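Local structure of ATP-dependent DNA ligase (6NHX) at residues A[36-41]-A[172-177]; A[60-65]-A[96-101]; A[255-258]-A[264-267]; A[129-134]-A[138-143]. The protein joins broken DNA strands with ATP, releasing AMP and diphosphate, and with Ku repairs double-strand breaks by non-homologous end joining. The protein carries 1 engineered substitution. All blocks are in the same frame, centred on the assembly; numbering follows the deposited sequence.

Contact 1. Residues A[36-41]-A[172-177]; sequences RLLVEA and SRYQPG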
loop_
_atom_site.group_PDB
_atom_site.type_symbol
_atom_site.label_atom_id
_atom_site.label_comp_id
_atom_site.label_asym_id
_atom_site.label_seq_id
_atom_site.Cartn_x
_atom_site.Cartn_y
_atom_site.Cartn_z
ATOM N N ARG A 36 -5.911 -2.895 -1.722
ATOM C CA ARG A 36 -6.458 -4.201 -1.380
ATOM C C ARG A 36 -7.766 -4.437 -2.118
ATOM O O ARG A 36 -8.650 -3.576 -2.137
ATOM C CB ARG A 36 -6.712 -4.237 0.125
ATOM C CG ARG A 36 -7.117 -5.604 0.632
ATOM C CD ARG A 36 -5.924 -6.530 0.723
ATOM N NE ARG A 36 -6.237 -7.762 1.435
ATOM C CZ ARG A 36 -6.181 -7.903 2.753
ATOM N NH1 ARG A 36 -5.810 -6.886 3.518
ATOM N NH2 ARG A 36 -6.486 -9.065 3.307
ATOM N N LEU A 37 -7.908 -5.624 -2.710
ATOM C CA LEU A 37 -9.134 -5.977 -3.409
ATOM C C LEU A 37 -9.565 -7.387 -3.049
ATOM O O LEU A 37 -8.739 -8.299 -2.975
ATOM C CB LEU A 37 -8.966 -5.924 -4.928
ATOM C CG LEU A 37 -8.845 -4.539 -5.558
ATOM C CD1 LEU A 37 -8.764 -4.666 -7.067
ATOM C CD2 LEU A 37 -9.997 -3.622 -5.145
ATOM N N LEU A 38 -10.867 -7.555 -2.842
ATOM C CA LEU A 38 -11.504 -8.865 -2.875
ATOM C C LEU A 38 -12.106 -9.031 -4.262
ATOM O O LEU A 38 -12.757 -8.113 -4.776
ATOM C CB LEU A 38 -12.583 -8.991 -1.794
ATOM C CG LEU A 38 -12.064 -8.886 -0.351
ATOM C CD1 LEU A 38 -13.222 -8.963 0.624
ATOM C CD2 LEU A 38 -11.038 -9.971 -0.036
ATOM N N VAL A 39 -11.880 -10.191 -4.868
ATOM C CA VAL A 39 -12.225 -10.425 -6.267
ATOM C C VAL A 39 -13.136 -11.643 -6.347
ATOM O O VAL A 39 -12.755 -12.736 -5.911
ATOM C CB VAL A 39 -10.971 -10.653 -7.119
ATOM C CG1 VAL A 39 -11.349 -11.022 -8.568
ATOM C CG2 VAL A 39 -10.049 -9.429 -7.060
ATOM N N GLU A 40 -14.321 -11.462 -6.910
ATOM C CA GLU A 40 -15.232 -12.563 -7.181
ATOM C C GLU A 40 -15.213 -12.827 -8.676
ATOM O O GLU A 40 -15.540 -11.937 -9.463
ATOM C CB GLU A 40 -16.647 -12.199 -6.743
ATOM C CG GLU A 40 -17.677 -13.278 -7.002
ATOM C CD GLU A 40 -19.065 -12.732 -6.840
ATOM O OE1 GLU A 40 -19.710 -13.065 -5.831
ATOM O OE2 GLU A 40 -19.502 -11.950 -7.712
ATOM N N ALA A 41 -14.828 -14.038 -9.065
ATOM C CA ALA A 41 -14.878 -14.464 -10.460
ATOM C C ALA A 41 -15.948 -15.537 -10.619
ATOM O O ALA A 41 -15.896 -16.562 -9.933
ATOM C CB ALA A 41 -13.513 -15.017 -10.871
ATOM N N SER A 172 -3.789 -20.602 10.566
ATOM C CA SER A 172 -4.769 -19.561 10.856
ATOM C C SER A 172 -5.958 -19.585 9.891
ATOM O O SER A 172 -5.812 -19.816 8.684
ATOM C CB SER A 172 -4.126 -18.164 10.888
ATOM O OG SER A 172 -3.491 -17.812 9.674
ATOM N N ARG A 173 -7.134 -19.308 10.444
ATOM C CA ARG A 173 -8.341 -19.121 9.660
ATOM C C ARG A 173 -8.363 -17.708 9.071
ATOM O O ARG A 173 -7.558 -16.839 9.422
ATOM C CB ARG A 173 -9.579 -19.416 10.511
ATOM C CG ARG A 173 -10.362 -18.194 10.999
ATOM C CD ARG A 173 -11.472 -18.566 11.991
ATOM N NE ARG A 173 -12.554 -19.348 11.385
ATOM C CZ ARG A 173 -13.441 -18.881 10.505
ATOM N NH1 ARG A 173 -13.392 -17.615 10.101
ATOM N NH2 ARG A 173 -14.386 -19.688 10.026
ATOM N N TYR A 174 -9.288 -17.474 8.149
ATOM C CA TYR A 174 -9.485 -16.151 7.566
ATOM C C TYR A 174 -10.600 -15.452 8.323
ATOM O O TYR A 174 -11.713 -15.975 8.407
ATOM C CB TYR A 174 -9.846 -16.253 6.082
ATOM C CG TYR A 174 -9.693 -14.930 5.371
ATOM C CD1 TYR A 174 -8.492 -14.589 4.755
ATOM C CD2 TYR A 174 -10.729 -13.990 5.371
ATOM C CE1 TYR A 174 -8.331 -13.354 4.105
ATOM C CE2 TYR A 174 -10.570 -12.749 4.746
ATOM C CZ TYR A 174 -9.372 -12.448 4.113
ATOM O OH TYR A 174 -9.217 -11.228 3.497
ATOM N N GLN A 175 -10.300 -14.274 8.882
ATOM C CA GLN A 175 -11.237 -13.522 9.714
ATOM C C GLN A 175 -11.627 -12.222 9.022
ATOM O O GLN A 175 -10.936 -11.202 9.157
ATOM C CB GLN A 175 -10.611 -13.250 11.088
ATOM C CG GLN A 175 -10.197 -14.529 11.778
ATOM C CD GLN A 175 -9.868 -14.340 13.238
ATOM O OE1 GLN A 175 -8.773 -14.685 13.684
ATOM N NE2 GLN A 175 -10.817 -13.803 13.996
ATOM N N PRO A 176 -12.714 -12.213 8.248
ATOM C CA PRO A 176 -13.054 -11.010 7.484
ATOM C C PRO A 176 -13.288 -9.812 8.394
ATOM O O PRO A 176 -13.928 -9.916 9.444
ATOM C CB PRO A 176 -14.336 -11.411 6.742
ATOM C CG PRO A 176 -14.294 -12.899 6.682
ATOM C CD PRO A 176 -13.614 -13.343 7.938
ATOM N N GLY A 177 -12.731 -8.675 7.985
ATOM C CA GLY A 177 -13.006 -7.419 8.650
ATOM C C GLY A 177 -12.317 -7.242 9.980
ATOM O O GLY A 177 -12.683 -6.339 10.734
#

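Contact 2. Residues A[60-65]-A[96-101]; sequences YPQLRA and QNRGRD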
loop_
_atom_site.group_PDB
_atom_site.type_symbol
_atom_site.label_atom_id
_atom_site.label_comp_id
_atom_site.label_asym_id
_atom_site.label_seq_id
_atom_site.Cartn_x
_atom_site.Cartn_y
_atom_site.Cartn_z
ATOM N N TYR A 60 -11.724 -0.541 -12.159
ATOM C CA TYR A 60 -10.619 -1.373 -12.636
ATOM C C TYR A 60 -11.027 -2.149 -13.877
ATOM O O TYR A 60 -11.211 -3.372 -13.827
ATOM C CB TYR A 60 -10.138 -2.335 -11.550
ATOM C CG TYR A 60 -9.668 -1.674 -10.282
ATOM C CD1 TYR A 60 -8.326 -1.374 -10.099
ATOM C CD2 TYR A 60 -10.561 -1.357 -9.263
ATOM C CE1 TYR A 60 -7.881 -0.779 -8.937
ATOM C CE2 TYR A 60 -10.122 -0.761 -8.093
ATOM C CZ TYR A 60 -8.779 -0.471 -7.942
ATOM O OH TYR A 60 -8.324 0.119 -6.785
ATOM N N PRO A 61 -11.157 -1.470 -15.023
ATOM C CA PRO A 61 -11.403 -2.198 -16.277
ATOM C C PRO A 61 -10.242 -3.080 -16.697
ATOM O O PRO A 61 -10.456 -4.040 -17.447
ATOM C CB PRO A 61 -11.647 -1.075 -17.293
ATOM C CG PRO A 61 -10.878 0.080 -16.739
ATOM C CD PRO A 61 -11.041 -0.018 -15.247
ATOM N N GLN A 62 -9.022 -2.781 -16.237
ATOM C CA GLN A 62 -7.881 -3.645 -16.523
ATOM C C GLN A 62 -8.114 -5.060 -16.016
ATOM O O GLN A 62 -7.617 -6.024 -16.610
ATOM C CB GLN A 62 -6.621 -3.079 -15.867
ATOM C CG GLN A 62 -6.162 -1.729 -16.394
ATOM C CD GLN A 62 -6.687 -0.576 -15.564
ATOM O OE1 GLN A 62 -7.588 -0.747 -14.737
ATOM N NE2 GLN A 62 -6.122 0.609 -15.773
ATOM N N LEU A 63 -8.865 -5.207 -14.927
ATOM C CA LEU A 63 -9.050 -6.490 -14.269
ATOM C C LEU A 63 -10.277 -7.241 -14.761
ATOM O O LEU A 63 -10.646 -8.256 -14.160
ATOM C CB LEU A 63 -9.122 -6.296 -12.752
ATOM C CG LEU A 63 -7.919 -5.589 -12.121
ATOM C CD1 LEU A 63 -8.049 -5.603 -10.611
ATOM C CD2 LEU A 63 -6.619 -6.242 -12.560
ATOM N N ARG A 64 -10.917 -6.766 -15.835
ATOM C CA ARG A 64 -12.063 -7.481 -16.385
ATOM C C ARG A 64 -11.651 -8.831 -16.945
ATOM O O ARG A 64 -12.403 -9.808 -16.851
ATOM C CB ARG A 64 -12.709 -6.667 -17.502
ATOM C CG ARG A 64 -13.421 -5.432 -17.041
ATOM C CD ARG A 64 -14.113 -4.779 -18.212
ATOM N NE ARG A 64 -14.731 -3.523 -17.820
ATOM C CZ ARG A 64 -14.843 -2.474 -18.622
ATOM N NH1 ARG A 64 -14.373 -2.536 -19.860
ATOM N NH2 ARG A 64 -15.416 -1.365 -18.180
ATOM N N ALA A 65 -10.468 -8.898 -17.551
ATOM C CA ALA A 65 -9.978 -10.126 -18.161
ATOM C C ALA A 65 -9.453 -11.125 -17.141
ATOM O O ALA A 65 -9.045 -12.222 -17.537
ATOM C CB ALA A 65 -8.879 -9.803 -19.177
ATOM N N GLN A 96 -1.499 5.307 -7.070
ATOM C CA GLN A 96 -2.297 6.481 -6.736
ATOM C C GLN A 96 -2.369 7.475 -7.884
ATOM O O GLN A 96 -3.364 8.198 -8.019
ATOM C CB GLN A 96 -1.668 7.154 -5.517
ATOM C CG GLN A 96 -2.600 7.341 -4.374
ATOM C CD GLN A 96 -1.947 8.048 -3.208
ATOM O OE1 GLN A 96 -0.829 8.572 -3.312
ATOM N NE2 GLN A 96 -2.630 8.042 -2.084
ATOM N N ASN A 97 -1.332 7.541 -8.714
ATOM C CA ASN A 97 -1.274 8.492 -9.810
ATOM C C ASN A 97 -1.473 7.832 -11.164
ATOM O O ASN A 97 -1.053 8.382 -12.183
ATOM C CB ASN A 97 0.042 9.274 -9.770
ATOM C CG ASN A 97 0.139 10.187 -8.552
ATOM O OD1 ASN A 97 -0.309 11.326 -8.594
ATOM N ND2 ASN A 97 0.735 9.694 -7.477
ATOM N N ARG A 98 -2.107 6.668 -11.196
ATOM C CA ARG A 98 -2.229 5.947 -12.452
ATOM C C ARG A 98 -3.139 6.693 -13.408
ATOM O O ARG A 98 -4.056 7.415 -13.007
ATOM C CB ARG A 98 -2.747 4.531 -12.222
ATOM C CG ARG A 98 -4.182 4.430 -11.766
ATOM C CD ARG A 98 -4.496 2.972 -11.506
ATOM N NE ARG A 98 -5.770 2.759 -10.825
ATOM C CZ ARG A 98 -6.869 2.319 -11.426
ATOM N NH1 ARG A 98 -6.851 2.053 -12.727
ATOM N NH2 ARG A 98 -7.985 2.146 -10.730
ATOM N N GLY A 99 -2.851 6.527 -14.700
ATOM C CA GLY A 99 -3.668 7.056 -15.753
ATOM C C GLY A 99 -4.332 5.952 -16.546
ATOM O O GLY A 99 -4.247 4.770 -16.202
ATOM N N ARG A 100 -4.983 6.356 -17.641
ATOM C CA ARG A 100 -5.768 5.420 -18.435
ATOM C C ARG A 100 -4.903 4.423 -19.201
ATOM O O ARG A 100 -5.412 3.384 -19.626
ATOM C CB ARG A 100 -6.688 6.190 -19.389
ATOM N N ASP A 101 -3.617 4.709 -19.382
ATOM C CA ASP A 101 -2.686 3.805 -20.051
ATOM C C ASP A 101 -1.847 2.980 -19.079
ATOM O O ASP A 101 -1.070 2.129 -19.524
ATOM C CB ASP A 101 -1.756 4.592 -20.985
ATOM C CG ASP A 101 -1.560 3.908 -22.334
ATOM O OD1 ASP A 101 -2.361 3.011 -22.675
ATOM O OD2 ASP A 101 -0.603 4.271 -23.054
HETATM O O HOH W 1 -7.508 2.487 -8.130
#

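Contact 3. Residues A[255-258]-A[264-267]; sequences VPLP and GITY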
loop_
_atom_site.group_PDB
_atom_site.type_symbol
_atom_site.label_atom_id
_atom_site.label_comp_id
_atom_site.label_asym_id
_atom_site.label_seq_id
_atom_site.Cartn_x
_atom_site.Cartn_y
_atom_site.Cartn_z
ATOM N N VAL A 255 7.842 28.523 11.775
ATOM C CA VAL A 255 8.965 29.435 11.578
ATOM C C VAL A 255 9.018 29.666 10.073
ATOM O O VAL A 255 8.881 28.690 9.321
ATOM C CB VAL A 255 10.268 28.787 12.078
ATOM C CG1 VAL A 255 11.464 29.566 11.596
ATOM C CG2 VAL A 255 10.281 28.717 13.614
ATOM N N PRO A 256 9.176 30.895 9.582
ATOM C CA PRO A 256 9.265 31.096 8.126
ATOM C C PRO A 256 10.403 30.268 7.558
ATOM O O PRO A 256 11.518 30.272 8.095
ATOM C CB PRO A 256 9.525 32.600 7.983
ATOM C CG PRO A 256 9.064 33.211 9.301
ATOM C CD PRO A 256 9.352 32.152 10.335
ATOM N N LEU A 257 10.116 29.553 6.472
ATOM C CA LEU A 257 11.071 28.589 5.946
ATOM C C LEU A 257 12.368 29.294 5.546
ATOM O O LEU A 257 12.337 30.417 5.041
ATOM C CB LEU A 257 10.505 27.903 4.701
ATOM C CG LEU A 257 9.416 26.845 4.866
ATOM C CD1 LEU A 257 8.981 26.333 3.490
ATOM C CD2 LEU A 257 9.884 25.671 5.702
ATOM N N PRO A 258 13.517 28.648 5.730
ATOM C CA PRO A 258 14.769 29.237 5.244
ATOM C C PRO A 258 14.759 29.389 3.730
ATOM O O PRO A 258 14.041 28.689 3.013
ATOM C CB PRO A 258 15.851 28.248 5.710
ATOM C CG PRO A 258 15.174 27.069 6.200
ATOM C CD PRO A 258 13.722 27.388 6.454
ATOM N N GLY A 264 10.901 29.181 -4.860
ATOM C CA GLY A 264 9.950 28.621 -5.803
ATOM C C GLY A 264 8.766 27.921 -5.183
ATOM O O GLY A 264 8.091 27.147 -5.869
ATOM N N ILE A 265 8.476 28.173 -3.913
ATOM C CA ILE A 265 7.453 27.407 -3.213
ATOM C C ILE A 265 6.067 27.983 -3.478
ATOM O O ILE A 265 5.878 29.197 -3.605
ATOM C CB ILE A 265 7.769 27.328 -1.706
ATOM C CG1 ILE A 265 7.045 26.145 -1.073
ATOM C CG2 ILE A 265 7.386 28.628 -0.996
ATOM C CD1 ILE A 265 7.329 26.016 0.410
ATOM N N THR A 266 5.092 27.085 -3.592
ATOM C CA THR A 266 3.681 27.418 -3.465
ATOM C C THR A 266 3.214 26.820 -2.144
ATOM O O THR A 266 3.303 25.601 -1.952
ATOM C CB THR A 266 2.885 26.815 -4.622
ATOM O OG1 THR A 266 3.418 27.299 -5.861
ATOM C CG2 THR A 266 1.411 27.213 -4.520
ATOM N N TYR A 267 2.737 27.675 -1.240
ATOM C CA TYR A 267 2.236 27.184 0.041
ATOM C C TYR A 267 0.832 26.618 -0.119
ATOM O O TYR A 267 0.074 27.030 -1.004
ATOM C CB TYR A 267 2.216 28.306 1.084
ATOM C CG TYR A 267 3.596 28.724 1.544
ATOM C CD1 TYR A 267 4.390 27.845 2.271
ATOM C CD2 TYR A 267 4.107 29.961 1.216
ATOM C CE1 TYR A 267 5.652 28.194 2.673
ATOM C CE2 TYR A 267 5.374 30.324 1.623
ATOM C CZ TYR A 267 6.138 29.424 2.342
ATOM O OH TYR A 267 7.409 29.776 2.756
HETATM O O HOH W 2 7.446 29.906 5.456
#

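Contact 4. Residues A[129-134]-A[138-143]; sequences KLLETL and TSLTVP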
loop_
_atom_site.group_PDB
_atom_site.type_symbol
_atom_site.label_atom_id
_atom_site.label_comp_id
_atom_site.label_asym_id
_atom_site.label_seq_id
_atom_site.Cartn_x
_atom_site.Cartn_y
_atom_site.Cartn_z
ATOM N N LYS A 129 -2.208 -23.873 -0.698
ATOM C CA LYS A 129 -1.995 -24.959 -1.649
ATOM C C LYS A 129 -3.098 -24.979 -2.697
ATOM O O LYS A 129 -2.836 -25.194 -3.888
ATOM C CB LYS A 129 -1.885 -26.302 -0.923
ATOM C CG LYS A 129 -0.650 -26.409 -0.042
ATOM C CD LYS A 129 0.321 -27.467 -0.527
ATOM C CE LYS A 129 1.648 -27.373 0.219
ATOM N NZ LYS A 129 2.505 -26.263 -0.293
ATOM N N LEU A 130 -4.338 -24.716 -2.280
ATOM C CA LEU A 130 -5.425 -24.657 -3.255
ATOM C C LEU A 130 -5.253 -23.483 -4.210
ATOM O O LEU A 130 -5.505 -23.606 -5.415
ATOM C CB LEU A 130 -6.766 -24.531 -2.540
ATOM C CG LEU A 130 -7.237 -25.728 -1.736
ATOM C CD1 LEU A 130 -8.525 -25.346 -1.012
ATOM C CD2 LEU A 130 -7.469 -26.923 -2.635
ATOM N N LEU A 131 -4.837 -22.331 -3.683
ATOM C CA LEU A 131 -4.601 -21.167 -4.532
ATOM C C LEU A 131 -3.478 -21.428 -5.529
ATOM O O LEU A 131 -3.595 -21.094 -6.717
ATOM C CB LEU A 131 -4.254 -19.984 -3.632
ATOM C CG LEU A 131 -3.871 -18.666 -4.296
ATOM C CD1 LEU A 131 -5.037 -18.137 -5.134
ATOM C CD2 LEU A 131 -3.420 -17.662 -3.235
ATOM N N GLU A 132 -2.388 -22.042 -5.064
ATOM C CA GLU A 132 -1.260 -22.316 -5.944
ATOM C C GLU A 132 -1.676 -23.249 -7.068
ATOM O O GLU A 132 -1.311 -23.036 -8.232
ATOM C CB GLU A 132 -0.116 -22.955 -5.159
ATOM C CG GLU A 132 0.504 -22.117 -4.075
ATOM C CD GLU A 132 1.493 -22.923 -3.256
ATOM O OE1 GLU A 132 2.334 -22.309 -2.569
ATOM O OE2 GLU A 132 1.433 -24.175 -3.301
ATOM N N THR A 133 -2.454 -24.288 -6.740
ATOM C CA THR A 133 -2.951 -25.211 -7.760
ATOM C C THR A 133 -3.801 -24.481 -8.789
ATOM O O THR A 133 -3.648 -24.686 -9.999
ATOM C CB THR A 133 -3.760 -26.343 -7.109
ATOM O OG1 THR A 133 -2.919 -27.095 -6.231
ATOM C CG2 THR A 133 -4.351 -27.283 -8.167
ATOM N N LEU A 134 -4.714 -23.634 -8.321
ATOM C CA LEU A 134 -5.560 -22.859 -9.222
ATOM C C LEU A 134 -4.721 -21.980 -10.138
ATOM O O LEU A 134 -4.963 -21.909 -11.351
ATOM C CB LEU A 134 -6.522 -22.002 -8.398
ATOM C CG LEU A 134 -7.475 -21.113 -9.203
ATOM C CD1 LEU A 134 -8.395 -21.963 -10.073
ATOM C CD2 LEU A 134 -8.292 -20.197 -8.295
ATOM N N THR A 138 -3.896 -21.524 -14.578
ATOM C CA THR A 138 -4.562 -20.362 -15.161
ATOM C C THR A 138 -3.559 -19.216 -15.286
ATOM O O THR A 138 -2.352 -19.389 -15.086
ATOM C CB THR A 138 -5.761 -19.942 -14.304
ATOM O OG1 THR A 138 -5.284 -19.522 -13.020
ATOM C CG2 THR A 138 -6.758 -21.096 -14.136
ATOM N N SER A 139 -4.080 -18.022 -15.595
ATOM C CA SER A 139 -3.318 -16.781 -15.712
ATOM C C SER A 139 -3.307 -15.967 -14.420
ATOM O O SER A 139 -2.740 -14.868 -14.387
ATOM C CB SER A 139 -3.912 -15.909 -16.818
ATOM O OG SER A 139 -5.161 -15.381 -16.404
ATOM N N LEU A 140 -3.955 -16.459 -13.378
ATOM C CA LEU A 140 -3.943 -15.777 -12.097
ATOM C C LEU A 140 -2.514 -15.686 -11.580
ATOM O O LEU A 140 -1.749 -16.655 -11.653
ATOM C CB LEU A 140 -4.790 -16.589 -11.125
ATOM C CG LEU A 140 -5.082 -16.053 -9.726
ATOM C CD1 LEU A 140 -5.792 -14.715 -9.775
ATOM C CD2 LEU A 140 -5.935 -17.076 -9.000
ATOM N N THR A 141 -2.164 -14.521 -11.030
ATOM C CA THR A 141 -0.823 -14.226 -10.517
ATOM C C THR A 141 -0.793 -14.423 -9.001
ATOM O O THR A 141 -1.441 -13.671 -8.262
ATOM C CB THR A 141 -0.444 -12.793 -10.895
ATOM O OG1 THR A 141 -0.566 -12.628 -12.313
ATOM C CG2 THR A 141 0.986 -12.470 -10.468
ATOM N N VAL A 142 -0.038 -15.416 -8.547
ATOM C CA VAL A 142 0.106 -15.725 -7.126
ATOM C C VAL A 142 1.577 -15.723 -6.775
ATOM O O VAL A 142 2.289 -16.710 -6.969
ATOM C CB VAL A 142 -0.545 -17.079 -6.772
ATOM C CG1 VAL A 142 -0.292 -17.385 -5.287
ATOM C CG2 VAL A 142 -2.029 -17.041 -7.059
ATOM N N PRO A 143 2.092 -14.628 -6.205
ATOM C CA PRO A 143 3.494 -14.613 -5.778
ATOM C C PRO A 143 3.779 -15.717 -4.770
ATOM O O PRO A 143 2.973 -15.989 -3.874
ATOM C CB PRO A 143 3.663 -13.226 -5.147
ATOM C CG PRO A 143 2.670 -12.361 -5.884
ATOM C CD PRO A 143 1.472 -13.289 -6.164
#

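Contact 1. Residues A[36-41]-A[172-177]
Tyr174, reaching across from the loop 172-177 to meet Arg36 and Leu38 on strand 35-42, illustrates how one long aromatic residue can bring a loop into touch with a strand that its backbone does not come near: the nearest CA atoms, those of Leu38 and Pro176, stay 10.7 Å apart. The loop enters at Ser172, whose OG bonds back to the backbone of Arg169 at the end of strand 164-169. At Tyr174 the ring turns toward the strand, with CG anti to the backbone N (chi1 -165°), and its phenol oxygen does all the touching. Tyr174 OH lies 3.5 Å from Arg36 NH2 and 4.2 Å from Leu38 CD2. Arg36 comes from the opposite direction, its guanidinium standing almost perpendicular to the phenol ring, the planes 81° apart. Asp78 brings the two polar ends together, since one carboxylate oxygen takes a salt bridge from Arg36 NE and the other a hydrogen bond with Tyr174 OH; Met11 adds backbone bonds to both side chains. A little further on, the ring of Pro176 sets its CG at the edge of the Tyr174 ring. Arg36 belongs to the ATP pocket and touches the bound nucleotide, so Asp78 probably helps to position a ligand-contacting residue. Strand 35-42 runs between strands 45-50 and 74-82 of an antiparallel sheet, while Asp110 and Leu112 of strand 105-114 pack against Tyr174.

Contact 2. Residues A[60-65]-A[96-101]
Two loops of the ligase's nucleotide-binding domain, one leading into strand 74-82 and the other leaving helix 92-96, meet where one nitrogen of the Arg98 guanidinium lies over the ring of Tyr60. Arg98 NH2 hangs over one ring face, offset toward the rim, with its closest approach of 3.4 Å to Tyr60 CE1. Ring and guanidinium are nearly parallel, 14° apart, although the two side chains run across each other at about a right angle. The straight chain of Arg98 beyond CG makes this reach possible: CG sits between the backbone N and the carbonyl carbon (chi1 69°), and the extended remainder carries the charged group to the tyrosine. The polar end is also gripped from the tyrosine's side: Arg98 NH2 donates to the backbone oxygen of Glu59, just ahead of Tyr60. A water links the pair, accepting from Arg98 NH2 at 2.7 Å and making a weak bond with Tyr60 OH at 2.8 Å. This junction lies beside the antiparallel sheet of the domain, and Tyr35 and Leu37 of strand 35-42 pack against Tyr60. At the other end of the guanidinium, Gln62 comes to its edge, bending at chi2 to bring Gln62 NE2 within 3.4 Å of Arg98 NH1. Both are donors, and that pair makes no hydrogen bond; Gln62 NE2 instead gives a weak one to the backbone oxygen of Thr102.

Contact 3. Residues A[255-258]-A[264-267]
The backbones of 255-258 and 264-267 stand well apart, their nearest CA atoms, in Leu257 and Ile265, 9.9 Å from each other, and no direct hydrogen bond joins them. Side chains and a water do the bridging here. Leu257 is the residue both partners share: its CD1 methyl meets Ile265 CD1 at 3.5 Å, the closest approach between the segments, with the two side chains crossing at about a right angle. The ethyl arm of Ile265 can extend this far because CG1 stands anti to the backbone N (chi1 -159°) and CD1 continues the zigzag. The same Leu257 methyl also lies at the edge of the Tyr267 ring, 3.9 Å from Tyr267 CE1, as the leucine and tyrosine side chains run antiparallel alongside each other. Ile265 takes a second role within its own segment, laying CG2 over one face of that ring, 3.6 Å above its plane. The tyrosine is thus flanked by apolar atoms at an edge and on a face, while its hydroxyl meets a water. This water accepts from Leu257 N at 2.9 Å and bonds Tyr267 OH at 2.7 Å, so the backbone of the loop is tied indirectly to the phenol. Ala262, on helix 259-262 that links the two segments, packs against both Leu257 and Tyr267. Strand 266-268 in turn pairs antiparallel with strands 190-201 and 247-248, which places this partly exposed cluster on the surface, within the OB-family C-terminal region.

Contact 4. Residues A[129-134]-A[138-143]
Leu131 and Leu134 of helix 124-136 pack against Leu140 and Val142 where, in the ATP-dependent DNA ligase domain, the loop that follows the helix folds back along its C-terminal part. At the apolar centre, both methyls of Val142 rest against the branched end of Leu131: Val142 CG2 lies 3.7 Å from Leu131 CG, and Val142 CG1 comes to 3.8 Å from Leu131 CD2. The two side chains meet at a slant. Leu140 fills the next position, its CD2 methyl reaching both leucines of the helix, at 4.1 Å from Leu131 CD1 and 4.0 Å from Leu134 CD2. With CG anti to the backbone N (chi1 176°), the branched end of Leu131 swings toward the returning loop. Beneath them lies the antiparallel sheet, where Leu77 touches Leu131 and Leu140, Val75 touches Leu134, and Leu111 of strand 105-114 touches Leu131. The helix and its returning loop thus share one apolar floor, the loop also taking a backbone bond between Thr141 and Ala108. On the polar side, the last turns of the helix leave carbonyl oxygens that backbone amides ahead cannot all reach, and a side chain can serve instead. Thr138 does so just past the helix: Thr138 OG1 donates to Leu134 O at 2.9 Å. The hydroxyl approaches from above the carbonyl plane, 37° out of it, and the same Thr138 OG1 receives a weak bond from Leu140 N at 3.4 Å.

Three of the four contacts fall in the nucleotide-binding domain and gather round its five-stranded antiparallel sheet, to which 36-41 alone of their segments contributes a strand. Contact 1 spans the longest stretch of chain, and contacts 2 and 4 lie in series within the loop it closes. Contacts 1 and 2 touch directly, Leu37 CD1 meeting Leu63 CD1 at 3.7 Å; contact 4 is separate, its nearest atoms about 7 Å from contact 1 and about 5 Å from contact 2. Contact 3 comes last, in the OB-family region, its centre about 45 Å from that of contact 1. Of the four, contact 1 bears on the ATP pocket, while the others lie away from the annotated sites.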